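Local coordinates for protein epoxide hydrolase (Aspergillus niger, PDB 3G02) that probably hydrolyses epoxides to diols with an alpha/beta-hydrolase fold, here in a variant evolved for enantioselectivity, at residues C209-N215 and K339-S344; G94-H98 and P151-S157; G225-L231 and P354-T360. The protein carries 9 engineered substitutions. All coordinates share one frame; numbering follows the deposited sequence.

Contact 1: C209-N215 and K339-S344; sequences CKAVHLN and KPFGFS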
loop_
_atom_site.group_PDB
_atom_site.type_symbol
_atom_site.label_atom_id
_atom_site.label_comp_id
_atom_site.label_asym_id
_atom_site.label_seq_id
_atom_site.Cartn_x
_atom_site.Cartn_y
_atom_site.Cartn_z
ATOM N N CYS A 209 -17.060 5.358 31.624
ATOM C CA CYS A 209 -15.839 4.558 31.597
ATOM C C CYS A 209 -15.039 4.831 32.863
ATOM O O CYS A 209 -14.593 5.955 33.082
ATOM C CB CYS A 209 -15.005 4.881 30.358
ATOM S SG CYS A 209 -13.468 3.937 30.265
ATOM N N LYS A 210 -14.854 3.803 33.690
ATOM C CA LYS A 210 -14.239 3.983 35.012
ATOM C C LYS A 210 -12.768 3.568 35.088
ATOM O O LYS A 210 -12.033 4.029 35.964
ATOM C CB LYS A 210 -15.046 3.247 36.090
ATOM C CG LYS A 210 -16.526 3.611 36.151
ATOM C CD LYS A 210 -16.752 5.061 36.569
ATOM C CE LYS A 210 -18.231 5.400 36.559
ATOM N NZ LYS A 210 -18.484 6.822 36.929
ATOM N N ALA A 211 -12.351 2.695 34.172
ATOM C CA ALA A 211 -10.980 2.194 34.132
ATOM C C ALA A 211 -10.660 1.647 32.746
ATOM O O ALA A 211 -11.563 1.237 32.011
ATOM C CB ALA A 211 -10.767 1.109 35.195
ATOM N N VAL A 212 -9.374 1.657 32.403
ATOM C CA VAL A 212 -8.917 1.196 31.090
ATOM C C VAL A 212 -7.716 0.261 31.227
ATOM O O VAL A 212 -6.720 0.607 31.860
ATOM C CB VAL A 212 -8.541 2.387 30.158
ATOM C CG1 VAL A 212 -8.126 1.891 28.779
ATOM C CG2 VAL A 212 -9.705 3.350 30.013
ATOM N N HIS A 213 -7.825 -0.925 30.627
ATOM C CA HIS A 213 -6.693 -1.833 30.492
ATOM C C HIS A 213 -6.342 -1.969 29.014
ATOM O O HIS A 213 -7.218 -2.243 28.186
ATOM C CB HIS A 213 -6.999 -3.210 31.083
ATOM C CG HIS A 213 -5.902 -4.206 30.872
ATOM N ND1 HIS A 213 -5.766 -4.926 29.703
ATOM C CD2 HIS A 213 -4.884 -4.596 31.674
ATOM C CE1 HIS A 213 -4.711 -5.715 29.795
ATOM N NE2 HIS A 213 -4.158 -5.535 30.982
ATOM N N LEU A 214 -5.062 -1.779 28.698
ATOM C CA LEU A 214 -4.569 -1.881 27.320
ATOM C C LEU A 214 -3.460 -2.914 27.184
ATOM O O LEU A 214 -2.696 -3.144 28.119
ATOM C CB LEU A 214 -4.039 -0.528 26.837
ATOM C CG LEU A 214 -4.932 0.711 26.933
ATOM C CD1 LEU A 214 -4.182 1.921 26.385
ATOM C CD2 LEU A 214 -6.251 0.512 26.202
ATOM N N ASN A 215 -3.369 -3.534 26.008
ATOM C CA ASN A 215 -2.195 -4.345 25.670
ATOM C C ASN A 215 -1.435 -3.782 24.466
ATOM O O ASN A 215 -0.642 -4.485 23.833
ATOM C CB ASN A 215 -2.554 -5.824 25.468
ATOM C CG ASN A 215 -3.514 -6.044 24.315
ATOM O OD1 ASN A 215 -3.103 -6.383 23.205
ATOM N ND2 ASN A 215 -4.796 -5.856 24.574
ATOM N N LYS A 339 -8.066 8.090 35.057
ATOM C CA LYS A 339 -8.694 6.938 35.705
ATOM C C LYS A 339 -7.692 5.786 35.848
ATOM O O LYS A 339 -6.651 5.799 35.190
ATOM C CB LYS A 339 -9.919 6.499 34.904
ATOM C CG LYS A 339 -11.044 7.520 34.940
ATOM C CD LYS A 339 -11.954 7.364 33.760
ATOM C CE LYS A 339 -12.885 8.555 33.633
ATOM N NZ LYS A 339 -13.656 8.468 32.369
ATOM N N PRO A 340 -7.991 4.799 36.724
ATOM C CA PRO A 340 -7.109 3.637 36.857
ATOM C C PRO A 340 -6.783 3.026 35.495
ATOM O O PRO A 340 -7.689 2.711 34.718
ATOM C CB PRO A 340 -7.931 2.671 37.707
ATOM C CG PRO A 340 -8.781 3.561 38.544
ATOM C CD PRO A 340 -9.142 4.713 37.645
ATOM N N PHE A 341 -5.487 2.887 35.230
ATOM C CA PHE A 341 -4.967 2.517 33.920
ATOM C C PHE A 341 -4.042 1.321 34.105
ATOM O O PHE A 341 -3.180 1.321 34.984
ATOM C CB PHE A 341 -4.241 3.736 33.327
ATOM C CG PHE A 341 -3.506 3.478 32.035
ATOM C CD1 PHE A 341 -4.053 2.687 31.027
ATOM C CD2 PHE A 341 -2.279 4.090 31.808
ATOM C CE1 PHE A 341 -3.354 2.477 29.837
ATOM C CE2 PHE A 341 -1.584 3.894 30.622
ATOM C CZ PHE A 341 -2.125 3.083 29.632
ATOM N N GLY A 342 -4.259 0.286 33.294
ATOM C CA GLY A 342 -3.471 -0.939 33.361
ATOM C C GLY A 342 -2.912 -1.305 32.005
ATOM O O GLY A 342 -3.486 -0.946 30.972
ATOM N N PHE A 343 -1.781 -2.006 32.008
ATOM C CA PHE A 343 -1.129 -2.399 30.768
ATOM C C PHE A 343 -0.563 -3.810 30.817
ATOM O O PHE A 343 0.046 -4.213 31.811
ATOM C CB PHE A 343 -0.028 -1.405 30.398
ATOM C CG PHE A 343 0.359 -1.456 28.946
ATOM C CD1 PHE A 343 -0.334 -0.695 28.004
ATOM C CD2 PHE A 343 1.400 -2.275 28.517
ATOM C CE1 PHE A 343 0.014 -0.747 26.660
ATOM C CE2 PHE A 343 1.745 -2.336 27.171
ATOM C CZ PHE A 343 1.051 -1.565 26.247
ATOM N N SER A 344 -0.778 -4.553 29.730
ATOM C CA SER A 344 -0.151 -5.856 29.526
ATOM C C SER A 344 0.816 -5.777 28.352
ATOM O O SER A 344 0.413 -5.490 27.219
ATOM C CB SER A 344 -1.199 -6.939 29.274
ATOM O OG SER A 344 -1.964 -7.193 30.436
#
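In the central sheet of the alpha/beta-hydrolase fold, Val212, His213 and Leu214 of strand 209-214 pair in parallel with Phe341, Gly342 and Phe343 of the neighbouring strand 340-345. Four backbone hydrogen bonds join the strands. Val212 N and Leu214 N donate to Pro340 O and Gly342 O. Gly342 N and Ser344 N donate to Val212 O and Leu214 O. CA-H...O contacts fill in between, as from Phe343 CA to Leu214 O at 3.2 Å.

One face of the sheet carries Val212, Leu214, Phe341 and Phe343. The Phe341 ring meets Leu214 with its edge, CE1 lying 3.6 Å from Leu214 CD1, and the two side chains cross at about a right angle. Phe343 instead turns a ring face to the backbone, with its CD1 3.4 Å from Leu214 O. Helix 194-205 packs on this side, with Ser196 on Leu214 and Arg200 on Phe341.

His213 points to the other face. NE2 donates to Ser344 OG at 2.8 Å, in the ring plane but with a bent N-H...O angle of 133°. ND1 is bonded to Gln190, so both ring nitrogens are tied and the ring's rotation is fixed. Ser344 OG has a second partner in Asp388. Asn215 ND2 also bonds Gln190 OE1, and the Asn215 side chain lies about 6 Å from that of His375, a predicted active-site residue.

At the far end Lys339 is extended beyond CG and passes Lys210 O. Its NZ donates to Cys209 O at 2.8 Å, in the carbonyl plane, and also bonds Gly203 O.

Contact 2: G94-H98 and P151-S157; sequences GLTIH and PGYTFSS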
loop_
_atom_site.group_PDB
_atom_site.type_symbol
_atom_site.label_atom_id
_atom_site.label_comp_id
_atom_site.label_asym_id
_atom_site.label_seq_id
_atom_site.Cartn_x
_atom_site.Cartn_y
_atom_site.Cartn_z
ATOM N N GLY A 94 -28.150 4.966 13.722
ATOM C CA GLY A 94 -28.470 4.449 12.397
ATOM C C GLY A 94 -27.531 3.357 11.913
ATOM O O GLY A 94 -27.698 2.840 10.806
ATOM N N LEU A 95 -26.539 3.009 12.730
ATOM C CA LEU A 95 -25.618 1.924 12.396
ATOM C C LEU A 95 -26.040 0.648 13.099
ATOM O O LEU A 95 -26.437 0.682 14.264
ATOM C CB LEU A 95 -24.182 2.274 12.801
ATOM C CG LEU A 95 -23.551 3.570 12.275
ATOM C CD1 LEU A 95 -22.154 3.749 12.839
ATOM C CD2 LEU A 95 -23.525 3.603 10.756
ATOM N N THR A 96 -25.964 -0.469 12.387
ATOM C CA THR A 96 -26.162 -1.777 12.999
ATOM C C THR A 96 -24.870 -2.146 13.717
ATOM O O THR A 96 -23.828 -2.305 13.081
ATOM C CB THR A 96 -26.516 -2.842 11.949
ATOM O OG1 THR A 96 -27.748 -2.485 11.306
ATOM C CG2 THR A 96 -26.669 -4.218 12.594
ATOM N N ILE A 97 -24.934 -2.250 15.040
ATOM C CA ILE A 97 -23.766 -2.634 15.824
ATOM C C ILE A 97 -23.923 -4.058 16.323
ATOM O O ILE A 97 -24.789 -4.350 17.149
ATOM C CB ILE A 97 -23.489 -1.654 16.997
ATOM C CG1 ILE A 97 -23.268 -0.227 16.464
ATOM C CG2 ILE A 97 -22.297 -2.123 17.843
ATOM C CD1 ILE A 97 -22.167 -0.098 15.395
ATOM N N HIS A 98 -23.086 -4.936 15.783
ATOM C CA HIS A 98 -23.004 -6.326 16.188
ATOM C C HIS A 98 -22.134 -6.456 17.441
ATOM O O HIS A 98 -21.168 -5.706 17.623
ATOM C CB HIS A 98 -22.426 -7.146 15.027
ATOM C CG HIS A 98 -21.937 -8.503 15.420
ATOM N ND1 HIS A 98 -20.639 -8.737 15.822
ATOM C CD2 HIS A 98 -22.570 -9.697 15.467
ATOM C CE1 HIS A 98 -20.498 -10.019 16.109
ATOM N NE2 HIS A 98 -21.654 -10.624 15.901
ATOM N N PRO A 151 -17.673 -0.088 14.361
ATOM C CA PRO A 151 -18.202 0.387 13.083
ATOM C C PRO A 151 -17.275 0.042 11.915
ATOM O O PRO A 151 -16.058 0.268 11.995
ATOM C CB PRO A 151 -18.277 1.895 13.292
ATOM C CG PRO A 151 -18.614 2.027 14.758
ATOM C CD PRO A 151 -17.836 0.912 15.433
ATOM N N GLY A 152 -17.854 -0.527 10.862
ATOM C CA GLY A 152 -17.103 -0.888 9.663
ATOM C C GLY A 152 -16.513 -2.290 9.634
ATOM O O GLY A 152 -15.953 -2.693 8.615
ATOM N N TYR A 153 -16.638 -3.041 10.730
ATOM C CA TYR A 153 -16.078 -4.394 10.786
ATOM C C TYR A 153 -17.140 -5.484 10.844
ATOM O O TYR A 153 -18.100 -5.390 11.622
ATOM C CB TYR A 153 -15.213 -4.583 12.020
ATOM C CG TYR A 153 -13.924 -3.801 12.106
ATOM C CD1 TYR A 153 -13.911 -2.491 12.590
ATOM C CD2 TYR A 153 -12.702 -4.396 11.779
ATOM C CE1 TYR A 153 -12.720 -1.777 12.724
ATOM C CE2 TYR A 153 -11.502 -3.690 11.905
ATOM C CZ TYR A 153 -11.517 -2.383 12.375
ATOM O OH TYR A 153 -10.336 -1.685 12.519
ATOM N N THR A 154 -16.910 -6.533 10.060
ATOM C CA THR A 154 -17.729 -7.745 10.034
ATOM C C THR A 154 -19.234 -7.454 10.020
ATOM O O THR A 154 -19.727 -6.835 9.073
ATOM C CB THR A 154 -17.281 -8.815 11.097
ATOM O OG1 THR A 154 -17.668 -8.419 12.420
ATOM C CG2 THR A 154 -15.762 -9.013 11.056
ATOM N N PHE A 155 -19.946 -7.859 11.068
ATOM C CA PHE A 155 -21.406 -7.776 11.066
ATOM C C PHE A 155 -21.960 -6.441 11.554
ATOM O O PHE A 155 -23.178 -6.240 11.583
ATOM C CB PHE A 155 -21.999 -8.985 11.796
ATOM C CG PHE A 155 -21.455 -10.283 11.285
ATOM C CD1 PHE A 155 -21.815 -10.736 10.021
ATOM C CD2 PHE A 155 -20.530 -11.013 12.024
ATOM C CE1 PHE A 155 -21.294 -11.917 9.513
ATOM C CE2 PHE A 155 -19.996 -12.200 11.521
ATOM C CZ PHE A 155 -20.379 -12.649 10.268
ATOM N N SER A 156 -21.067 -5.521 11.916
ATOM C CA SER A 156 -21.459 -4.127 12.121
ATOM C C SER A 156 -21.470 -3.393 10.784
ATOM O O SER A 156 -20.602 -3.611 9.938
ATOM C CB SER A 156 -20.528 -3.424 13.103
ATOM O OG SER A 156 -20.836 -3.790 14.438
ATOM N N SER A 157 -22.466 -2.533 10.594
ATOM C CA SER A 157 -22.561 -1.741 9.378
ATOM C C SER A 157 -21.703 -0.488 9.509
ATOM O O SER A 157 -20.927 -0.346 10.459
ATOM C CB SER A 157 -24.023 -1.381 9.077
ATOM O OG SER A 157 -24.518 -0.413 9.985
HETATM O O HOH W 1 -25.648 1.569 8.531
#
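Leu95 opens strand 95-102 and meets the 151-157 loop at both ends of that loop. Its CD1 lies 4.3 Å from Pro151 CB, while its backbone passes close to the hydroxyl of Ser157. A water bonded to that hydroxyl also makes a weak bond to Gly94 O.

Thr96 is held from both ends of its backbone. Its N donates to Ser157 OG at 2.8 Å, and its O accepts from Ser157 N at 2.8 Å, in the carbonyl plane. Ser157 OG sits between its own backbone N and carbonyl carbon (chi1 72°), which brings it to Thr96 N. One serine thus grips Thr96 through its backbone and its side chain.

Ile97 starts out away from the loop, but its CD1 comes back to 4.2 Å from Pro151 CG. Val173 of helix 167-180 packs on the same isoleucine. The strand is part of the antiparallel end of the alpha/beta-hydrolase sheet, next to strand 87-92. The loop follows strand 143-148 and bends in a type II' beta turn from Tyr153 to Ser156, closed by a bond from Ser156 N to Tyr153 O.

His98 meets the end of this turn. Its N donates to Ser156 OG at 2.9 Å, and the same hydroxyl is bonded to Ser149 O. The imidazole and Phe155 form an edge-to-face pair, with the edge of Phe155 toward the His98 face, centroids 5.4 Å apart and planes at 60°. Phe155 CB also makes a CH-pi contact over the imidazole, 4.0 Å from its centroid. His98 ND1 is bonded to Ser149 OG and NE2 to Gln87 OE1, so the imidazole is fixed at both nitrogens.

Contact 3: G225-L231 and P354-T360; sequences GPSIESL and PRSWIAT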
loop_
_atom_site.group_PDB
_atom_site.type_symbol
_atom_site.label_atom_id
_atom_site.label_comp_id
_atom_site.label_asym_id
_atom_site.label_seq_id
_atom_site.Cartn_x
_atom_site.Cartn_y
_atom_site.Cartn_z
ATOM N N GLY A 225 11.060 13.194 28.537
ATOM C CA GLY A 225 11.659 11.979 29.088
ATOM C C GLY A 225 10.630 11.002 29.636
ATOM O O GLY A 225 9.429 11.277 29.586
ATOM N N PRO A 226 11.088 9.851 30.171
ATOM C CA PRO A 226 12.488 9.411 30.255
ATOM C C PRO A 226 13.135 9.117 28.901
ATOM O O PRO A 226 12.459 8.683 27.963
ATOM C CB PRO A 226 12.406 8.133 31.098
ATOM C CG PRO A 226 11.020 7.655 30.932
ATOM C CD PRO A 226 10.172 8.877 30.788
ATOM N N SER A 227 14.438 9.360 28.818
ATOM C CA SER A 227 15.196 9.215 27.579
ATOM C C SER A 227 15.427 7.752 27.206
ATOM O O SER A 227 15.279 6.856 28.044
ATOM C CB SER A 227 16.546 9.917 27.722
ATOM O OG SER A 227 17.331 9.272 28.712
ATOM N N ILE A 228 15.797 7.529 25.944
ATOM C CA ILE A 228 16.225 6.217 25.449
ATOM C C ILE A 228 17.404 5.691 26.269
ATOM O O ILE A 228 17.485 4.497 26.558
ATOM C CB ILE A 228 16.645 6.282 23.948
ATOM C CG1 ILE A 228 15.521 6.871 23.085
ATOM C CG2 ILE A 228 17.104 4.908 23.431
ATOM C CD1 ILE A 228 14.446 5.888 22.690
ATOM N N GLU A 229 18.308 6.599 26.641
ATOM C CA GLU A 229 19.498 6.264 27.429
ATOM C C GLU A 229 19.164 5.680 28.796
ATOM O O GLU A 229 19.938 4.899 29.344
ATOM C CB GLU A 229 20.391 7.496 27.617
ATOM C CG GLU A 229 21.165 7.908 26.375
ATOM C CD GLU A 229 20.329 8.689 25.376
ATOM O OE1 GLU A 229 19.293 9.266 25.773
ATOM O OE2 GLU A 229 20.720 8.731 24.189
ATOM N N SER A 230 18.013 6.068 29.341
ATOM C CA SER A 230 17.578 5.594 30.654
ATOM C C SER A 230 16.969 4.189 30.615
ATOM O O SER A 230 16.729 3.580 31.658
ATOM C CB SER A 230 16.581 6.576 31.270
ATOM O OG SER A 230 15.297 6.441 30.678
ATOM N N LEU A 231 16.712 3.685 29.410
ATOM C CA LEU A 231 16.039 2.399 29.243
ATOM C C LEU A 231 17.002 1.230 29.381
ATOM O O LEU A 231 18.181 1.346 29.049
ATOM C CB LEU A 231 15.333 2.340 27.883
ATOM C CG LEU A 231 14.316 3.444 27.579
ATOM C CD1 LEU A 231 13.723 3.217 26.197
ATOM C CD2 LEU A 231 13.217 3.515 28.635
ATOM N N PRO A 354 8.316 0.944 26.499
ATOM C CA PRO A 354 8.525 0.451 27.860
ATOM C C PRO A 354 7.551 1.033 28.885
ATOM O O PRO A 354 6.878 2.029 28.613
ATOM C CB PRO A 354 9.946 0.921 28.170
ATOM C CG PRO A 354 10.076 2.190 27.420
ATOM C CD PRO A 354 9.287 1.997 26.147
ATOM N N ARG A 355 7.511 0.412 30.064
ATOM C CA ARG A 355 6.677 0.857 31.177
ATOM C C ARG A 355 6.834 2.350 31.498
ATOM O O ARG A 355 5.839 3.052 31.668
ATOM C CB ARG A 355 6.961 0.014 32.427
ATOM C CG ARG A 355 6.126 0.406 33.636
ATOM C CD ARG A 355 6.383 -0.492 34.835
ATOM N NE ARG A 355 5.537 -0.103 35.961
ATOM C CZ ARG A 355 5.236 -0.887 36.993
ATOM N NH1 ARG A 355 5.705 -2.127 37.059
ATOM N NH2 ARG A 355 4.455 -0.428 37.964
ATOM N N SER A 356 8.079 2.823 31.571
ATOM C CA SER A 356 8.356 4.217 31.944
ATOM C C SER A 356 7.823 5.236 30.930
ATOM O O SER A 356 7.617 6.404 31.267
ATOM C CB SER A 356 9.854 4.427 32.175
ATOM O OG SER A 356 10.588 4.218 30.985
ATOM N N TRP A 357 7.609 4.793 29.693
ATOM C CA TRP A 357 7.005 5.641 28.671
ATOM C C TRP A 357 5.487 5.597 28.792
ATOM O O TRP A 357 4.828 6.632 28.782
ATOM C CB TRP A 357 7.436 5.190 27.278
ATOM C CG TRP A 357 8.817 5.625 26.871
ATOM C CD1 TRP A 357 9.836 6.035 27.692
ATOM C CD2 TRP A 357 9.338 5.656 25.540
ATOM N NE1 TRP A 357 10.952 6.336 26.946
ATOM C CE2 TRP A 357 10.674 6.112 25.622
ATOM C CE3 TRP A 357 8.799 5.360 24.279
ATOM C CZ2 TRP A 357 11.482 6.272 24.491
ATOM C CZ3 TRP A 357 9.604 5.518 23.154
ATOM C CH2 TRP A 357 10.932 5.968 23.270
ATOM N N ILE A 358 4.940 4.388 28.917
ATOM C CA ILE A 358 3.499 4.195 29.080
ATOM C C ILE A 358 2.976 4.928 30.324
ATOM O O ILE A 358 1.882 5.495 30.310
ATOM C CB ILE A 358 3.147 2.685 29.123
ATOM C CG1 ILE A 358 3.540 2.023 27.798
ATOM C CG2 ILE A 358 1.663 2.469 29.421
ATOM C CD1 ILE A 358 3.714 0.525 27.875
ATOM N N ALA A 359 3.787 4.934 31.382
ATOM C CA ALA A 359 3.445 5.603 32.639
ATOM C C ALA A 359 3.214 7.112 32.498
ATOM O O ALA A 359 2.496 7.709 33.304
ATOM C CB ALA A 359 4.512 5.324 33.688
ATOM N N THR A 360 3.811 7.723 31.474
ATOM C CA THR A 360 3.648 9.163 31.234
ATOM C C THR A 360 2.291 9.495 30.613
ATOM O O THR A 360 1.925 10.667 30.499
ATOM C CB THR A 360 4.753 9.740 30.311
ATOM O OG1 THR A 360 4.564 9.263 28.972
ATOM C CG2 THR A 360 6.142 9.362 30.803
HETATM O O HOH W 2 13.351 4.790 31.924
#
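Trp357 and Pro226 bury the most surface here, followed by Leu231. The Trp357 CG lies beside its own backbone N (chi1 -79°), which swings the indole out to Pro226 and Leu231. Trp357 NE1 donates to Pro226 O at 3.0 Å. The bond is bent to 131°, with the oxygen tilted from the indole plane. The Pro226 ring, which follows a cis peptide bond, lies near the pyrrole part of the indole, its CG 3.8 Å from Trp357 CD1 and 3.5 Å from Ser356 OG. Pro226 CD and Thr360 CG2 meet tip to tip at 4.1 Å.

Leu231 lies beside Pro354 and the indole, which pack on each other: Pro354 CD is 3.5 Å above one face of the Trp357 ring, toward its rim. Leu231 CD2 touches Pro354 CG at 3.6 Å and lies close to Ser356 OG. Its CD1 approaches Trp357 CZ2. The leucine crosses both partners at about a right angle. Ile228 adds CD1 at the edge of the six-membered ring, 3.5 Å from Trp357 CZ2. A bridging water joins Ser356 OG to Ser230 OG, whose own proton goes to Ser227 O at 2.7 Å.

This partly buried junction, away from the predicted catalytic residues, joins the loop before helix 233-248 to helix 355-358, with Pro354 at the N-cap. Ile239 of helix 233-248 packs against Ile228, Leu231 and Trp357. Ile358 packs on Phe341 and Phe343 of strand 340-345.

Contacts 1 and 2 are buried and reach the same sheet, with centres 25 Å apart. Contact 1 is true strand pairing in its parallel part. Contact 2 joins an antiparallel strand to a loop, and serine hydroxyls do much of the work there. Contact 3 lies farther out and is only partly buried. It has a single direct hydrogen bond across it, and the rest is apolar packing with one bridging water. Contacts 1 and 3 touch where the short helix packs on strand 340-345, which it follows in the chain. Contacts 2 and 3 are on opposite sides of the chain's centre. Contact 1 alone comes near the predicted active site.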